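PDB 6WB6: transferrin from Manduca sexta, which binds a single ferric ion per molecule together with carbonate and carries iron as a secreted transport protein. Local coordinates for residues 6-11 against 40-45; 52-57 against 275-280; 138-143 against 344-349; 144-149 against 596-601; 438-443 against 578-583. One frame throughout, in Å; residues are numbered along the deposited sequence.

Contact 1 (6-11 against 40-45); sequences KLCVPA and VECLSF
C8 and C42 carry most of the buried surface here, through a covalent bond: their SG atoms are 2.1 Å apart, and the torsion of -76° about the sulfur-sulfur bond gives the disulfide a left-handed turn. C8 SG stands anti to its backbone N (chi1 -172°), whereas C42 SG is anti to its own carbonyl carbon, beside the backbone N. At the link the CA atoms of C8 and C42 are 5.6 Å apart. One turn further along the helix, F45 adds a smaller apolar contact, its ring atom CD2 coming obliquely to 4.3 Å from C8 SG. On one face of that ring lies CG of E41, offset toward the rim, so the phenyl group is supported from within its own helix. A36 of strand 31-36 touches both cysteines. The strand and helix segments run nearly antiparallel, at 157°, with their axes 8.2 Å apart. The result is a disulfide of the first transferrin lobe, tying strand 5-10 to helix 39-47 in the alpha/beta fold that transferrins share with periplasmic binding proteins.

Contact 2 (52-57 against 275-280); sequences DFVPVD and GLIGHN
The imidazole of H279 meets D52 at its edge: NE2 gives a nearly straight hydrogen bond to D52 OD1 (2.8 Å, 163°), with the oxygen in the ring plane and accepting through its anti lone pair. The two side chains lie side by side, yet carboxylate and ring are turned 70° against each other. The F53 ring is approached obliquely by L276, whose CD1 is 4.1 Å from F53 CD2. A phenylalanine in place of H279 would probably leave D52 OD1 without its donor. The other carboxylate oxygen, OD2, forms a salt bridge with K6. These residues belong to, or adjoin, two antiparallel strands, 53-56 at the outer margin of a four-stranded sheet and 275-279 between it and strand 72-79. V54 and I277 form a hydrogen-bonded pair, both N-O distances (V54 N to I277 O and I277 N to V54 O) being 2.9 Å; V56 and G275 form the next. On the face of V54, V56 and I277 the packing is tight, since I277 CG2 sits 3.4 Å from both V54 CG1 and V56 CG1. L43 of helix 39-47 covers this face. L276 lies on the opposite face with F53 and P55, its CD2 3.8 Å from P55 CA. D52 O stands 3.1 Å from G278 CA, which leaves little room for a side chain at G278. Beyond the pairing, D57, a predicted iron-binding position, instead forms a salt bridge with R376, while the ferric ion is bound by Y90 and Y204.

Contact 3 (138-143 against 344-349); sequences PKMNDH and RGHGAP
N141 faces A348 with its CG between the backbone N and the carbonyl carbon (chi1 68°), while H143, which meets P349, has CG anti to its carbonyl carbon (chi1 -79°). N141 ND2 gives A348 O a hydrogen bond of 3.0 Å at 160°, the acceptor lying close to the amide plane. H143 NE2 makes only a weak bond to P349 O, at the edge of the imidazole, and also comes within 3.4 Å of P349 CG. A cis peptide precedes this proline. An alanine at N141 would probably leave A348 O without this donor and the end of the loop less firmly held. Deeper in, M140 and H346 cross at about a right angle, with M140 CB 3.9 Å from H346 CB and M140 SD 4.1 Å from H346 CD2. A water bridges their backbones, accepting from M140 N (2.7 Å) and donating to H346 O (2.6 Å). Both segments are irregular loops, one leading from helix 121-131 to helix 147-158, the other from helix 338-342 to strand 352-357. Helix 147-158 backs the contact: A154 touches M140, P147 touches the H346 ring, and E151 accepts a hydrogen bond from H346 NE2.

Contact 4 (144-149 against 596-601); sequences SISPKE and SDVSIA
This is a small, close contact between the N-terminal ends of two helices, 147-158 of the first transferrin repeat and 597-611 of the second, so that it joins the two lobes. It buries just 149 Å² and rests mainly on S146 and S599, whose CA atoms are 4.7 Å apart. S599 OG, set anti to its own carbonyl carbon (chi1 -80°), presses against the S146 backbone and side chain, lying 3.0 Å from both S146 CA and S146 CB. That is tight for an oxygen against carbon. S146 N is also near S599 OG, but the angle is too poor for a hydrogen bond, and across these two segments the contact is one of packing. The polar tips are used within each segment instead. S146 is the N-cap of its helix, its OG accepting from E149 N at 3.2 Å. S596 caps the other helix, with S596 OG 2.9 Å from S599 N, and it also takes a weak bond from the S599 hydroxyl. The N-cap S146 thus meets the first turn of helix 597-611, each helix start being capped by its own serine. V598 widens the contact, CG1 reaching 4.0 Å from S146 OG. Around the junction, W178 of helix 172-181 touches both V598 and E149, so that a third helix lies against both sides of the interface. Behind it, I600 and A601 pack on V424 of strand 422-428, and P147 rests against L351 in the loop ahead of strand 352-357.

Contact 5 (438-443 against 578-583); sequences AVAVVK and CNVAMA
V580 projects toward strand 437-443, and its side chain begins with CB 3.6 Å from A438 O. From there CG2, anti to the carbonyl carbon of V580, reaches the neighbouring strand: it lies 3.9 Å from V439 C and 4.0 Å from A440 CB. Y476 of helix 467-479 also touches this valine. The backbone beneath it is gripped by A438. V580 N bonds to A438 O at 2.8 Å and 163°, and A581 N adds a longer, weak bond to the same oxygen, so one carbonyl serves two successive amides. In return A438 N donates to A581 O at 2.7 Å. V439 CG1 meets N579 CB at 4.0 Å, the two side chains crossing at about a right angle, and the N579 amide is tied elsewhere, ND2 bonding to F575 O. Further along, a water accepts from A440 N (2.9 Å) and lies within bonding distance of C578 O, to which it can donate, continuing the link between the chains where they no longer pair directly. C578 is anchored by its disulfide to C561. V580 and A581, both opposite A438, make a classic beta bulge in the mixed sheet of the second transferrin lobe.

In the fold
Contacts 1 and 2 are neighbours in the buried part of the first lobe, their centres 9 Å apart: helix 39-47 and strand 53-56 follow each other in the chain, L43 packs on V56, and C8 N probably bonds to F53 O. A covalent bond dominates one, strand pairing the other. Contact 5 is also antiparallel strand pairing, but in the mixed sheet of the second lobe and with a bulge, about 51 Å from contact 2 between centres. Contact 3 is the most exposed of the five, built of loops, a side-chain amide hydrogen bond, a weak imidazole bond and a bridging water. It touches contact 4, which, though buried, joins the lobes largely by close packing.

Contact 1 (6-11 against 40-45)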
# COMPACT_ATOMS: atom_id res chain seq x y z
N LYS A 6 3.45 -25.50 17.12
CA LYS A 6 4.06 -24.19 17.06
C LYS A 6 3.22 -23.33 16.14
O LYS A 6 3.01 -23.67 14.97
CB LYS A 6 5.51 -24.30 16.61
CG LYS A 6 6.44 -24.78 17.72
CD LYS A 6 7.85 -25.15 17.22
CE LYS A 6 7.84 -26.50 16.52
NZ LYS A 6 7.16 -27.62 17.29
N LEU A 7 2.73 -22.23 16.66
CA LEU A 7 1.90 -21.30 15.90
C LEU A 7 2.75 -20.10 15.55
O LEU A 7 3.26 -19.41 16.44
CB LEU A 7 0.68 -20.83 16.70
CG LEU A 7 -0.07 -19.66 16.07
CD1 LEU A 7 -0.57 -20.03 14.68
CD2 LEU A 7 -1.25 -19.26 16.95
N CYS A 8 2.90 -19.83 14.26
CA CYS A 8 3.66 -18.66 13.87
C CYS A 8 2.76 -17.44 13.97
O CYS A 8 1.54 -17.53 13.80
CB CYS A 8 4.25 -18.82 12.48
SG CYS A 8 5.35 -17.51 12.05
N VAL A 9 3.36 -16.31 14.30
CA VAL A 9 2.61 -15.12 14.66
C VAL A 9 3.49 -13.93 14.29
O VAL A 9 4.67 -13.90 14.65
CB VAL A 9 2.23 -15.14 16.15
CG1 VAL A 9 3.47 -15.27 17.02
CG2 VAL A 9 1.49 -13.91 16.53
N PRO A 10 2.98 -12.96 13.54
CA PRO A 10 3.74 -11.72 13.36
C PRO A 10 4.26 -11.21 14.69
O PRO A 10 3.53 -11.18 15.69
CB PRO A 10 2.71 -10.77 12.73
CG PRO A 10 1.87 -11.71 11.91
CD PRO A 10 1.76 -12.98 12.72
N ALA A 11 5.54 -10.83 14.70
CA ALA A 11 6.23 -10.37 15.90
C ALA A 11 5.42 -9.34 16.67
O ALA A 11 5.37 -9.36 17.90
CB ALA A 11 7.59 -9.80 15.51
N VAL A 40 4.12 -13.69 5.58
CA VAL A 40 4.92 -14.25 4.49
C VAL A 40 6.10 -15.04 5.05
O VAL A 40 6.31 -16.21 4.71
CB VAL A 40 5.38 -13.15 3.51
CG1 VAL A 40 6.35 -13.72 2.46
CG2 VAL A 40 4.20 -12.58 2.81
N GLU A 41 6.86 -14.43 5.96
CA GLU A 41 7.92 -15.19 6.63
C GLU A 41 7.38 -16.43 7.35
O GLU A 41 8.03 -17.47 7.35
CB GLU A 41 8.67 -14.32 7.63
CG GLU A 41 9.82 -15.12 8.27
CD GLU A 41 10.85 -14.27 8.98
OE1 GLU A 41 12.03 -14.32 8.54
OE2 GLU A 41 10.49 -13.57 9.95
N CYS A 42 6.20 -16.32 7.98
CA CYS A 42 5.65 -17.45 8.73
C CYS A 42 5.56 -18.69 7.87
O CYS A 42 5.87 -19.79 8.33
CB CYS A 42 4.25 -17.12 9.29
SG CYS A 42 4.26 -16.23 10.84
N LEU A 43 5.14 -18.53 6.61
CA LEU A 43 5.02 -19.69 5.73
C LEU A 43 6.37 -20.37 5.56
O LEU A 43 6.45 -21.61 5.51
CB LEU A 43 4.42 -19.29 4.38
CG LEU A 43 3.01 -18.69 4.47
CD1 LEU A 43 2.59 -18.04 3.16
CD2 LEU A 43 1.95 -19.72 4.94
N SER A 44 7.45 -19.58 5.46
CA SER A 44 8.79 -20.15 5.36
C SER A 44 9.12 -20.95 6.62
O SER A 44 9.61 -22.08 6.53
CB SER A 44 9.83 -19.04 5.15
OG SER A 44 9.84 -18.60 3.81
N PHE A 45 8.83 -20.38 7.79
CA PHE A 45 9.07 -21.08 9.04
C PHE A 45 8.22 -22.33 9.15
O PHE A 45 8.63 -23.29 9.81
CB PHE A 45 8.76 -20.19 10.24
CG PHE A 45 9.74 -19.08 10.45
CD1 PHE A 45 10.90 -18.98 9.68
CD2 PHE A 45 9.52 -18.16 11.45
CE1 PHE A 45 11.80 -17.96 9.90
CE2 PHE A 45 10.40 -17.13 11.67
CZ PHE A 45 11.56 -17.04 10.89

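Contact 2 (52-57 against 275-280)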
# COMPACT_ATOMS: atom_id res chain seq x y z
N ASP A 52 4.59 -24.89 13.15
CA ASP A 52 3.80 -26.00 12.64
C ASP A 52 2.60 -25.54 11.85
O ASP A 52 2.16 -26.27 10.96
CB ASP A 52 3.34 -26.90 13.79
CG ASP A 52 4.53 -27.48 14.57
OD1 ASP A 52 5.41 -28.08 13.93
OD2 ASP A 52 4.58 -27.33 15.80
N PHE A 53 2.06 -24.35 12.12
CA PHE A 53 0.92 -23.86 11.37
C PHE A 53 0.78 -22.36 11.55
O PHE A 53 1.37 -21.74 12.45
CB PHE A 53 -0.38 -24.55 11.81
CG PHE A 53 -0.83 -24.18 13.21
CD1 PHE A 53 -0.02 -24.44 14.31
CD2 PHE A 53 -2.08 -23.59 13.41
CE1 PHE A 53 -0.46 -24.11 15.61
CE2 PHE A 53 -2.54 -23.26 14.68
CZ PHE A 53 -1.74 -23.50 15.79
N VAL A 54 -0.06 -21.78 10.70
CA VAL A 54 -0.27 -20.35 10.64
C VAL A 54 -1.59 -20.08 9.93
O VAL A 54 -1.97 -20.82 9.02
CB VAL A 54 0.91 -19.66 9.94
CG1 VAL A 54 0.96 -20.10 8.46
CG2 VAL A 54 0.82 -18.16 10.09
N PRO A 55 -2.34 -19.06 10.34
CA PRO A 55 -3.54 -18.67 9.60
C PRO A 55 -3.19 -18.05 8.25
O PRO A 55 -2.22 -17.31 8.12
CB PRO A 55 -4.21 -17.66 10.53
CG PRO A 55 -3.06 -17.10 11.32
CD PRO A 55 -2.18 -18.26 11.57
N VAL A 56 -4.01 -18.33 7.25
CA VAL A 56 -3.75 -17.90 5.88
C VAL A 56 -5.06 -17.45 5.24
O VAL A 56 -6.10 -18.08 5.42
CB VAL A 56 -3.13 -19.04 5.05
CG1 VAL A 56 -1.63 -19.24 5.36
CG2 VAL A 56 -3.90 -20.32 5.29
N ASP A 57 -4.99 -16.36 4.48
CA ASP A 57 -5.98 -16.12 3.45
C ASP A 57 -5.65 -17.00 2.24
O ASP A 57 -4.53 -17.50 2.12
CB ASP A 57 -6.01 -14.65 3.04
CG ASP A 57 -6.29 -13.70 4.21
OD1 ASP A 57 -7.08 -14.04 5.13
OD2 ASP A 57 -5.73 -12.60 4.18
N GLY A 275 -8.29 -19.98 6.45
CA GLY A 275 -8.12 -21.04 7.43
C GLY A 275 -6.70 -21.15 7.94
O GLY A 275 -6.00 -20.14 8.07
N LEU A 276 -6.27 -22.36 8.25
CA LEU A 276 -4.94 -22.62 8.79
C LEU A 276 -4.19 -23.52 7.84
O LEU A 276 -4.76 -24.47 7.28
CB LEU A 276 -4.99 -23.29 10.17
CG LEU A 276 -5.84 -22.64 11.25
CD1 LEU A 276 -6.04 -23.63 12.41
CD2 LEU A 276 -5.16 -21.34 11.69
N ILE A 277 -2.92 -23.23 7.66
CA ILE A 277 -2.02 -24.02 6.83
C ILE A 277 -0.91 -24.54 7.75
O ILE A 277 -0.50 -23.86 8.69
CB ILE A 277 -1.47 -23.15 5.67
CG1 ILE A 277 -1.06 -24.01 4.46
CG2 ILE A 277 -0.34 -22.28 6.16
CD1 ILE A 277 -0.45 -23.21 3.28
N GLY A 278 -0.47 -25.77 7.50
CA GLY A 278 0.66 -26.31 8.23
C GLY A 278 1.48 -27.25 7.37
O GLY A 278 1.07 -27.62 6.26
N HIS A 279 2.65 -27.62 7.88
CA HIS A 279 3.45 -28.57 7.14
C HIS A 279 2.84 -29.96 7.24
O HIS A 279 2.00 -30.24 8.09
CB HIS A 279 4.89 -28.58 7.63
CG HIS A 279 5.03 -28.86 9.09
ND1 HIS A 279 4.87 -30.11 9.63
CD2 HIS A 279 5.34 -28.04 10.12
CE1 HIS A 279 5.06 -30.05 10.94
NE2 HIS A 279 5.35 -28.80 11.26
N ASN A 280 3.27 -30.82 6.33
CA ASN A 280 2.63 -32.11 6.17
C ASN A 280 2.77 -32.97 7.42
O ASN A 280 1.91 -33.82 7.69
CB ASN A 280 3.21 -32.82 4.95
CG ASN A 280 2.49 -34.08 4.59
OD1 ASN A 280 1.30 -34.05 4.26
ND2 ASN A 280 3.20 -35.20 4.64

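Contact 3 (138-143 against 344-349)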
# COMPACT_ATOMS: atom_id res chain seq x y z
N PRO A 138 -12.06 -7.29 -24.98
CA PRO A 138 -10.87 -6.53 -25.41
C PRO A 138 -9.60 -7.08 -24.79
O PRO A 138 -9.60 -7.58 -23.66
CB PRO A 138 -11.15 -5.11 -24.93
CG PRO A 138 -12.64 -5.04 -24.67
CD PRO A 138 -13.09 -6.43 -24.37
N LYS A 139 -8.51 -6.99 -25.54
CA LYS A 139 -7.20 -7.35 -25.04
C LYS A 139 -6.69 -6.26 -24.12
O LYS A 139 -7.13 -5.11 -24.15
CB LYS A 139 -6.22 -7.56 -26.20
CG LYS A 139 -6.66 -8.65 -27.17
CD LYS A 139 -6.79 -9.96 -26.42
CE LYS A 139 -7.12 -11.14 -27.32
NZ LYS A 139 -7.61 -12.29 -26.53
N MET A 140 -5.73 -6.64 -23.27
CA MET A 140 -5.30 -5.78 -22.19
C MET A 140 -3.77 -5.65 -22.13
O MET A 140 -3.23 -5.31 -21.08
CB MET A 140 -5.86 -6.32 -20.87
CG MET A 140 -7.38 -6.06 -20.71
SD MET A 140 -8.01 -6.78 -19.18
CE MET A 140 -8.11 -8.48 -19.64
N ASN A 141 -3.08 -5.86 -23.25
CA ASN A 141 -1.63 -5.79 -23.30
C ASN A 141 -1.14 -4.60 -24.11
O ASN A 141 -0.04 -4.63 -24.66
CB ASN A 141 -1.06 -7.09 -23.86
CG ASN A 141 -1.39 -7.30 -25.32
OD1 ASN A 141 -2.30 -6.67 -25.87
ND2 ASN A 141 -0.64 -8.20 -25.97
N ASP A 142 -1.96 -3.55 -24.20
CA ASP A 142 -1.50 -2.26 -24.70
C ASP A 142 -0.46 -1.75 -23.72
O ASP A 142 -0.77 -1.45 -22.57
CB ASP A 142 -2.70 -1.30 -24.85
CG ASP A 142 -2.29 0.10 -25.29
OD1 ASP A 142 -1.10 0.35 -25.50
OD2 ASP A 142 -3.18 0.97 -25.42
N HIS A 143 0.80 -1.69 -24.14
CA HIS A 143 1.84 -1.31 -23.20
C HIS A 143 2.14 0.18 -23.20
O HIS A 143 3.04 0.61 -22.48
CB HIS A 143 3.10 -2.13 -23.46
CG HIS A 143 3.03 -3.52 -22.91
ND1 HIS A 143 3.07 -3.78 -21.55
CD2 HIS A 143 2.88 -4.71 -23.52
CE1 HIS A 143 2.97 -5.08 -21.36
NE2 HIS A 143 2.85 -5.67 -22.53
N ARG A 344 -4.39 -14.15 -12.42
CA ARG A 344 -4.85 -13.29 -13.51
C ARG A 344 -3.75 -12.36 -13.98
O ARG A 344 -3.02 -11.76 -13.18
CB ARG A 344 -6.05 -12.45 -13.08
CG ARG A 344 -6.56 -11.53 -14.19
CD ARG A 344 -7.90 -10.99 -13.81
NE ARG A 344 -7.76 -10.07 -12.69
CZ ARG A 344 -7.43 -8.79 -12.81
NH1 ARG A 344 -7.20 -8.26 -14.00
NH2 ARG A 344 -7.32 -8.04 -11.73
N GLY A 345 -3.65 -12.25 -15.29
CA GLY A 345 -2.77 -11.29 -15.92
C GLY A 345 -3.50 -10.51 -17.00
O GLY A 345 -4.74 -10.36 -16.98
N HIS A 346 -2.74 -10.00 -17.96
CA HIS A 346 -3.29 -9.15 -19.00
C HIS A 346 -2.85 -9.59 -20.39
O HIS A 346 -2.93 -8.82 -21.35
CB HIS A 346 -2.91 -7.70 -18.72
CG HIS A 346 -3.40 -7.21 -17.39
ND1 HIS A 346 -2.69 -7.39 -16.22
CD2 HIS A 346 -4.55 -6.58 -17.04
CE1 HIS A 346 -3.38 -6.88 -15.21
NE2 HIS A 346 -4.51 -6.38 -15.68
N GLY A 347 -2.42 -10.84 -20.53
CA GLY A 347 -1.90 -11.31 -21.80
C GLY A 347 -0.42 -11.04 -21.93
O GLY A 347 0.11 -10.04 -21.44
N ALA A 348 0.26 -11.94 -22.63
CA ALA A 348 1.68 -11.78 -22.88
C ALA A 348 1.94 -10.54 -23.74
O ALA A 348 1.14 -10.21 -24.62
CB ALA A 348 2.24 -13.02 -23.57
N PRO A 349 3.05 -9.82 -23.50
CA PRO A 349 3.97 -10.06 -22.38
C PRO A 349 3.45 -9.44 -21.08
O PRO A 349 3.16 -8.25 -21.08
CB PRO A 349 5.25 -9.36 -22.84
CG PRO A 349 4.75 -8.20 -23.68
CD PRO A 349 3.43 -8.64 -24.29
O HOH W 1 -4.37 -8.92 -23.54

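Contact 4 (144-149 against 596-601)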
# COMPACT_ATOMS: atom_id res chain seq x y z
N SER A 144 1.38 0.99 -23.94
CA SER A 144 1.47 2.42 -23.72
C SER A 144 0.88 2.82 -22.37
O SER A 144 1.21 3.90 -21.86
CB SER A 144 0.80 3.20 -24.87
OG SER A 144 -0.39 2.57 -25.31
N ILE A 145 0.07 1.96 -21.75
CA ILE A 145 -0.53 2.26 -20.46
C ILE A 145 -0.28 1.11 -19.49
O ILE A 145 0.21 0.04 -19.86
CB ILE A 145 -2.04 2.54 -20.58
CG1 ILE A 145 -2.75 1.34 -21.19
CG2 ILE A 145 -2.29 3.79 -21.43
CD1 ILE A 145 -4.29 1.53 -21.36
N SER A 146 -0.64 1.34 -18.24
CA SER A 146 -0.43 0.36 -17.19
C SER A 146 -1.43 -0.78 -17.26
O SER A 146 -2.50 -0.66 -17.88
CB SER A 146 -0.57 1.02 -15.84
OG SER A 146 -1.92 1.41 -15.68
N PRO A 147 -1.12 -1.91 -16.62
CA PRO A 147 -2.12 -2.99 -16.51
C PRO A 147 -3.45 -2.56 -15.90
O PRO A 147 -4.49 -3.05 -16.35
CB PRO A 147 -1.40 -4.02 -15.63
CG PRO A 147 0.06 -3.84 -15.99
CD PRO A 147 0.23 -2.37 -16.23
N LYS A 148 -3.45 -1.72 -14.86
CA LYS A 148 -4.73 -1.31 -14.30
C LYS A 148 -5.53 -0.53 -15.34
O LYS A 148 -6.73 -0.78 -15.52
CB LYS A 148 -4.51 -0.46 -13.04
CG LYS A 148 -5.78 -0.15 -12.26
CD LYS A 148 -6.59 -1.40 -11.89
CE LYS A 148 -5.72 -2.46 -11.14
NZ LYS A 148 -6.48 -3.70 -10.85
N GLU A 149 -4.88 0.36 -16.08
CA GLU A 149 -5.61 1.09 -17.11
C GLU A 149 -6.08 0.16 -18.22
O GLU A 149 -7.17 0.35 -18.77
CB GLU A 149 -4.78 2.22 -17.71
CG GLU A 149 -5.70 3.15 -18.49
CD GLU A 149 -5.04 4.41 -19.01
OE1 GLU A 149 -3.86 4.64 -18.72
OE2 GLU A 149 -5.73 5.20 -19.71
N SER A 596 5.62 4.19 -18.06
CA SER A 596 5.04 5.44 -17.59
C SER A 596 5.20 5.56 -16.08
O SER A 596 5.39 4.57 -15.37
CB SER A 596 3.56 5.53 -17.93
OG SER A 596 2.83 4.61 -17.13
N ASP A 597 5.12 6.80 -15.57
CA ASP A 597 5.17 7.01 -14.13
C ASP A 597 4.03 6.27 -13.43
O ASP A 597 4.21 5.70 -12.35
CB ASP A 597 5.15 8.50 -13.82
CG ASP A 597 6.48 9.18 -14.18
OD1 ASP A 597 7.36 8.47 -14.68
OD2 ASP A 597 6.65 10.40 -13.97
N VAL A 598 2.85 6.23 -14.05
CA VAL A 598 1.73 5.48 -13.48
C VAL A 598 2.09 4.00 -13.37
O VAL A 598 1.97 3.38 -12.30
CB VAL A 598 0.46 5.73 -14.33
CG1 VAL A 598 -0.66 4.78 -13.95
CG2 VAL A 598 0.02 7.20 -14.18
N SER A 599 2.60 3.42 -14.45
CA SER A 599 2.98 2.01 -14.41
C SER A 599 4.04 1.73 -13.35
O SER A 599 4.04 0.65 -12.74
CB SER A 599 3.45 1.56 -15.79
OG SER A 599 2.34 1.30 -16.62
N ILE A 600 4.93 2.69 -13.09
CA ILE A 600 6.03 2.47 -12.16
C ILE A 600 5.58 2.66 -10.72
O ILE A 600 5.94 1.90 -9.81
CB ILE A 600 7.20 3.40 -12.51
CG1 ILE A 600 7.86 2.90 -13.81
CG2 ILE A 600 8.19 3.48 -11.36
CD1 ILE A 600 9.09 3.68 -14.19
N ALA A 601 4.80 3.71 -10.49
CA ALA A 601 4.33 3.99 -9.15
C ALA A 601 3.28 2.98 -8.70
O ALA A 601 3.11 2.77 -7.51
CB ALA A 601 3.75 5.40 -9.09

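Contact 5 (438-443 against 578-583)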
# COMPACT_ATOMS: atom_id res chain seq x y z
N ALA A 438 12.53 21.27 5.70
CA ALA A 438 13.49 22.16 6.33
C ALA A 438 12.74 23.37 6.87
O ALA A 438 12.01 24.04 6.13
CB ALA A 438 14.56 22.59 5.33
N VAL A 439 12.90 23.65 8.15
CA VAL A 439 12.17 24.74 8.77
C VAL A 439 13.15 25.66 9.47
O VAL A 439 14.35 25.40 9.53
CB VAL A 439 11.08 24.26 9.75
CG1 VAL A 439 10.22 23.22 9.08
CG2 VAL A 439 11.68 23.73 11.04
N ALA A 440 12.60 26.78 9.93
CA ALA A 440 13.33 27.84 10.62
C ALA A 440 12.67 28.03 11.97
O ALA A 440 11.55 28.56 12.04
CB ALA A 440 13.32 29.14 9.83
N VAL A 441 13.36 27.61 13.03
CA VAL A 441 12.81 27.63 14.39
C VAL A 441 13.28 28.92 15.06
O VAL A 441 14.48 29.25 15.01
CB VAL A 441 13.27 26.39 15.18
CG1 VAL A 441 12.64 26.36 16.55
CG2 VAL A 441 12.95 25.12 14.40
N VAL A 442 12.33 29.65 15.66
CA VAL A 442 12.60 30.87 16.41
C VAL A 442 11.94 30.76 17.78
O VAL A 442 11.01 29.99 17.98
CB VAL A 442 12.09 32.13 15.68
CG1 VAL A 442 13.00 32.47 14.49
CG2 VAL A 442 10.61 31.97 15.20
N LYS A 443 12.46 31.52 18.75
CA LYS A 443 11.79 31.65 20.03
C LYS A 443 10.52 32.46 19.87
O LYS A 443 10.43 33.36 19.03
CB LYS A 443 12.69 32.32 21.06
CG LYS A 443 13.88 31.48 21.48
CD LYS A 443 14.43 31.91 22.82
CE LYS A 443 15.60 31.00 23.20
NZ LYS A 443 16.31 31.39 24.44
N CYS A 578 4.85 26.20 6.90
CA CYS A 578 5.63 27.24 7.58
C CYS A 578 7.05 26.70 7.64
O CYS A 578 7.41 25.99 8.58
CB CYS A 578 5.10 27.55 8.98
SG CYS A 578 6.00 28.90 9.79
N ASN A 579 7.85 27.03 6.62
CA ASN A 579 9.07 26.29 6.39
C ASN A 579 9.99 27.11 5.50
O ASN A 579 9.64 28.20 5.05
CB ASN A 579 8.78 24.94 5.74
CG ASN A 579 8.00 25.09 4.43
OD1 ASN A 579 8.54 25.58 3.42
ND2 ASN A 579 6.74 24.65 4.43
N VAL A 580 11.15 26.54 5.22
CA VAL A 580 12.07 27.07 4.23
C VAL A 580 11.94 26.32 2.92
O VAL A 580 11.74 26.92 1.87
CB VAL A 580 13.52 27.02 4.74
CG1 VAL A 580 14.41 27.79 3.79
CG2 VAL A 580 13.60 27.56 6.15
N ALA A 581 12.05 24.99 2.97
CA ALA A 581 11.88 24.16 1.79
C ALA A 581 11.39 22.80 2.23
O ALA A 581 11.70 22.34 3.33
CB ALA A 581 13.19 24.00 0.99
N MET A 582 10.65 22.15 1.35
CA MET A 582 10.39 20.74 1.52
C MET A 582 11.70 19.98 1.35
O MET A 582 12.55 20.34 0.54
CB MET A 582 9.37 20.27 0.49
CG MET A 582 8.88 18.86 0.77
SD MET A 582 7.64 18.34 -0.40
CE MET A 582 8.71 17.80 -1.69
N ALA A 583 11.85 18.93 2.13
CA ALA A 583 13.08 18.17 2.16
C ALA A 583 12.98 16.96 1.26
O ALA A 583 11.96 16.26 1.29
CB ALA A 583 13.39 17.73 3.59
O HOH W 2 9.88 27.42 9.31